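Local coordinates for UPF0255 protein frsA (Vibrio vulnificus, PDB 4I4C), which probably hydrolyses carboxylic esters, as a two-domain member of the FrsA family of alpha/beta-hydrolases, at residues A[210-214]-A[215-219]. Numbering follows the deposited sequence.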
ATOM      1  N   TRP A 210       1.192  -0.930 -10.587  1.00 14.29           N
ATOM      2  CA  TRP A 210       1.503  -1.159 -11.989  1.00 20.73           C
ATOM      3  C   TRP A 210       1.975   0.095 -12.733  1.00 18.39           C
ATOM      4  O   TRP A 210       2.904   0.026 -13.524  1.00 22.66           O
ATOM      5  CB  TRP A 210       0.308  -1.781 -12.727  1.00 25.57           C
ATOM      6  CG  TRP A 210       0.502  -1.735 -14.201  1.00 29.44           C
ATOM      7  CD1 TRP A 210      -0.164  -0.951 -15.093  1.00 35.53           C
ATOM      8  CD2 TRP A 210       1.463  -2.481 -14.956  1.00 28.76           C
ATOM      9  NE1 TRP A 210       0.311  -1.175 -16.366  1.00 35.69           N
ATOM     10  CE2 TRP A 210       1.313  -2.107 -16.307  1.00 33.93           C
ATOM     11  CE3 TRP A 210       2.426  -3.437 -14.620  1.00 20.80           C
ATOM     12  CZ2 TRP A 210       2.095  -2.648 -17.322  1.00 30.02           C
ATOM     13  CZ3 TRP A 210       3.208  -3.975 -15.636  1.00 27.09           C
ATOM     14  CH2 TRP A 210       3.037  -3.578 -16.967  1.00 25.35           C
ATOM     15  N   ARG A 211       1.357   1.243 -12.468  1.00 15.50           N
ATOM     16  CA  ARG A 211       1.744   2.474 -13.163  1.00 26.50           C
ATOM     17  C   ARG A 211       3.096   3.025 -12.696  1.00 16.21           C
ATOM     18  O   ARG A 211       3.730   3.822 -13.396  1.00 17.27           O
ATOM     19  CB  ARG A 211       0.644   3.537 -13.045  1.00 36.88           C
ATOM     20  CG  ARG A 211      -0.688   3.077 -13.635  1.00 37.12           C
ATOM     21  CD  ARG A 211      -1.389   4.159 -14.460  1.00 44.63           C
ATOM     22  NE  ARG A 211      -2.484   3.587 -15.253  1.00 51.63           N
ATOM     23  CZ  ARG A 211      -3.324   4.284 -16.018  1.00 51.85           C
ATOM     24  NH1 ARG A 211      -3.210   5.606 -16.105  1.00 54.29           N
ATOM     25  NH2 ARG A 211      -4.284   3.657 -16.695  1.00 49.14           N
ATOM     26  N   LEU A 212       3.533   2.612 -11.512  1.00 14.96           N
ATOM     27  CA  LEU A 212       4.865   3.004 -11.042  1.00 14.78           C
ATOM     28  C   LEU A 212       5.894   2.438 -12.012  1.00 24.26           C
ATOM     29  O   LEU A 212       6.801   3.148 -12.452  1.00 24.92           O
ATOM     30  CB  LEU A 212       5.127   2.476  -9.639  1.00 14.18           C
ATOM     31  CG  LEU A 212       6.521   2.738  -9.097  1.00 18.81           C
ATOM     32  CD1 LEU A 212       6.807   4.236  -9.160  1.00 17.24           C
ATOM     33  CD2 LEU A 212       6.585   2.210  -7.670  1.00 16.99           C
ATOM     34  N   PHE A 213       5.732   1.160 -12.348  1.00 21.31           N
ATOM     35  CA  PHE A 213       6.582   0.497 -13.343  1.00 24.51           C
ATOM     36  C   PHE A 213       6.310   1.001 -14.765  1.00 19.06           C
ATOM     37  O   PHE A 213       7.230   1.402 -15.464  1.00 28.34           O
ATOM     38  CB  PHE A 213       6.394  -1.028 -13.286  1.00 22.60           C
ATOM     39  CG  PHE A 213       7.091  -1.778 -14.399  1.00 20.39           C
ATOM     40  CD1 PHE A 213       8.461  -1.999 -14.355  1.00 26.06           C
ATOM     41  CD2 PHE A 213       6.379  -2.272 -15.478  1.00 26.99           C
ATOM     42  CE1 PHE A 213       9.100  -2.695 -15.368  1.00 22.87           C
ATOM     43  CE2 PHE A 213       7.020  -2.968 -16.495  1.00 27.94           C
ATOM     44  CZ  PHE A 213       8.377  -3.176 -16.435  1.00 22.37           C
ATOM     45  N   ARG A 214       5.051   0.984 -15.196  1.00 22.12           N
ATOM     46  CA  ARG A 214       4.727   1.279 -16.602  1.00 21.96           C
ATOM     47  C   ARG A 214       5.104   2.695 -17.036  1.00 23.93           C
ATOM     48  O   ARG A 214       5.647   2.895 -18.117  1.00 25.66           O
ATOM     49  CB  ARG A 214       3.239   1.041 -16.896  1.00 18.40           C
ATOM     50  CG  ARG A 214       2.902   0.946 -18.381  1.00 29.99           C
ATOM     51  CD  ARG A 214       1.381   1.109 -18.603  1.00 41.79           C
ATOM     52  NE  ARG A 214       0.918   2.399 -18.089  1.00 46.70           N
ATOM     53  CZ  ARG A 214      -0.339   2.832 -18.117  1.00 44.17           C
ATOM     54  NH1 ARG A 214      -1.310   2.084 -18.639  1.00 47.99           N
ATOM     55  NH2 ARG A 214      -0.619   4.026 -17.618  1.00 38.55           N
ATOM     56  N   ASP A 215       4.822   3.670 -16.182  1.00 21.17           N
ATOM     57  CA  ASP A 215       4.942   5.065 -16.572  1.00 22.49           C
ATOM     58  C   ASP A 215       6.229   5.732 -16.093  1.00 27.26           C
ATOM     59  O   ASP A 215       6.506   6.873 -16.468  1.00 34.29           O
ATOM     60  CB  ASP A 215       3.738   5.853 -16.057  1.00 18.98           C
ATOM     61  CG  ASP A 215       2.435   5.458 -16.753  1.00 30.38           C
ATOM     62  OD1 ASP A 215       2.488   4.859 -17.846  1.00 30.41           O
ATOM     63  OD2 ASP A 215       1.354   5.754 -16.208  1.00 35.50           O
ATOM     64  N   HIS A 216       7.005   5.033 -15.268  1.00 22.24           N
ATOM     65  CA  HIS A 216       8.194   5.623 -14.661  1.00 23.83           C
ATOM     66  C   HIS A 216       9.445   4.737 -14.704  1.00 26.21           C
ATOM     67  O   HIS A 216      10.410   5.057 -15.396  1.00 28.52           O
ATOM     68  CB  HIS A 216       7.893   6.083 -13.232  1.00 25.83           C
ATOM     69  CG  HIS A 216       6.830   7.136 -13.158  1.00 32.46           C
ATOM     70  ND1 HIS A 216       5.491   6.851 -13.315  1.00 40.31           N
ATOM     71  CD2 HIS A 216       6.909   8.474 -12.962  1.00 33.53           C
ATOM     72  CE1 HIS A 216       4.789   7.966 -13.214  1.00 38.71           C
ATOM     73  NE2 HIS A 216       5.626   8.966 -12.998  1.00 39.66           N
ATOM     74  N   LEU A 217       9.435   3.635 -13.966  1.00 20.70           N
ATOM     75  CA  LEU A 217      10.615   2.784 -13.888  1.00 21.23           C
ATOM     76  C   LEU A 217      10.986   2.146 -15.233  1.00 24.27           C
ATOM     77  O   LEU A 217      12.169   2.018 -15.562  1.00 23.95           O
ATOM     78  CB  LEU A 217      10.422   1.710 -12.824  1.00 20.34           C
ATOM     79  CG  LEU A 217      10.176   2.214 -11.404  1.00 24.28           C
ATOM     80  CD1 LEU A 217       9.752   1.062 -10.502  1.00 19.44           C
ATOM     81  CD2 LEU A 217      11.416   2.881 -10.870  1.00 23.66           C
ATOM     82  N   ALA A 218       9.984   1.757 -16.015  1.00 19.50           N
ATOM     83  CA  ALA A 218      10.234   0.975 -17.225  1.00 25.15           C
ATOM     84  C   ALA A 218      10.973   1.780 -18.280  1.00 31.65           C
ATOM     85  O   ALA A 218      11.687   1.212 -19.104  1.00 32.54           O
ATOM     86  CB  ALA A 218       8.931   0.427 -17.813  1.00 20.90           C
ATOM     87  N   LYS A 219      10.784   3.097 -18.257  1.00 34.76           N
ATOM     88  CA  LYS A 219      11.396   3.985 -19.238  1.00 37.64           C
ATOM     89  C   LYS A 219      12.907   4.054 -19.046  1.00 32.33           C
ATOM     90  O   LYS A 219      13.634   4.530 -19.917  1.00 29.01           O
ATOM     91  CB  LYS A 219      10.738   5.369 -19.189  1.00 43.98           C
ATOM     92  CG  LYS A 219       9.307   5.334 -19.744  1.00 53.95           C
ATOM     93  CD  LYS A 219       8.558   6.652 -19.613  1.00 57.40           C
ATOM     94  CE  LYS A 219       7.202   6.550 -20.308  1.00 56.15           C
ATOM     95  NZ  LYS A 219       6.230   7.593 -19.874  1.00 55.33           N
TER
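Arg214 and Asp215 join side-on in a salt bridge between neighbours on helix 210-217. NE of Arg214 reaches OD1 of Asp215 at 2.9 Å, from above the carboxylate plane, whereas NH2 of Arg214 meets OD2 of Asp215 on its syn side at 3.0 Å and nearly straight (171°). A bend at chi3 (59°) brings the guanidinium alongside the carboxylate, and the two planes stay 38° apart. NH1 of Arg214 makes a second salt bridge, to Glu123. CD of Arg211 lies alongside, 3.6 Å from OD2 of Asp215.

The backbone then widens into a pi-type turn. Asp215 N still bonds Arg211 O in the alpha-helical pattern, but Leu217 N turns to Leu212 O (3.1 Å) and Ala218 N to Phe213 O (2.8 Å), both i+5 bonds and both in the carbonyl plane.

Apolar contacts follow this wider spacing. CB of Ala218 sits over the centre of the Phe213 ring, a CH-pi contact 4.0 Å from the centroid, completed by Tyr166, edge-to-face with that ring. CG of Leu212 touches CD1 of Leu217 at 3.9 Å, and both leucines rest on Met224 of the following strand; Leu212 also lines the pocket of a bound polyether.

In this crossover between strands 193-199 and 223-226, the wider turn thus pairs Leu212 with Leu217 on the sheet-facing side, while Glu123 and Asp215 fix the rotation of the Arg214 guanidinium, and the Arg211 and Arg214 charges probably stabilise ionised Asp215.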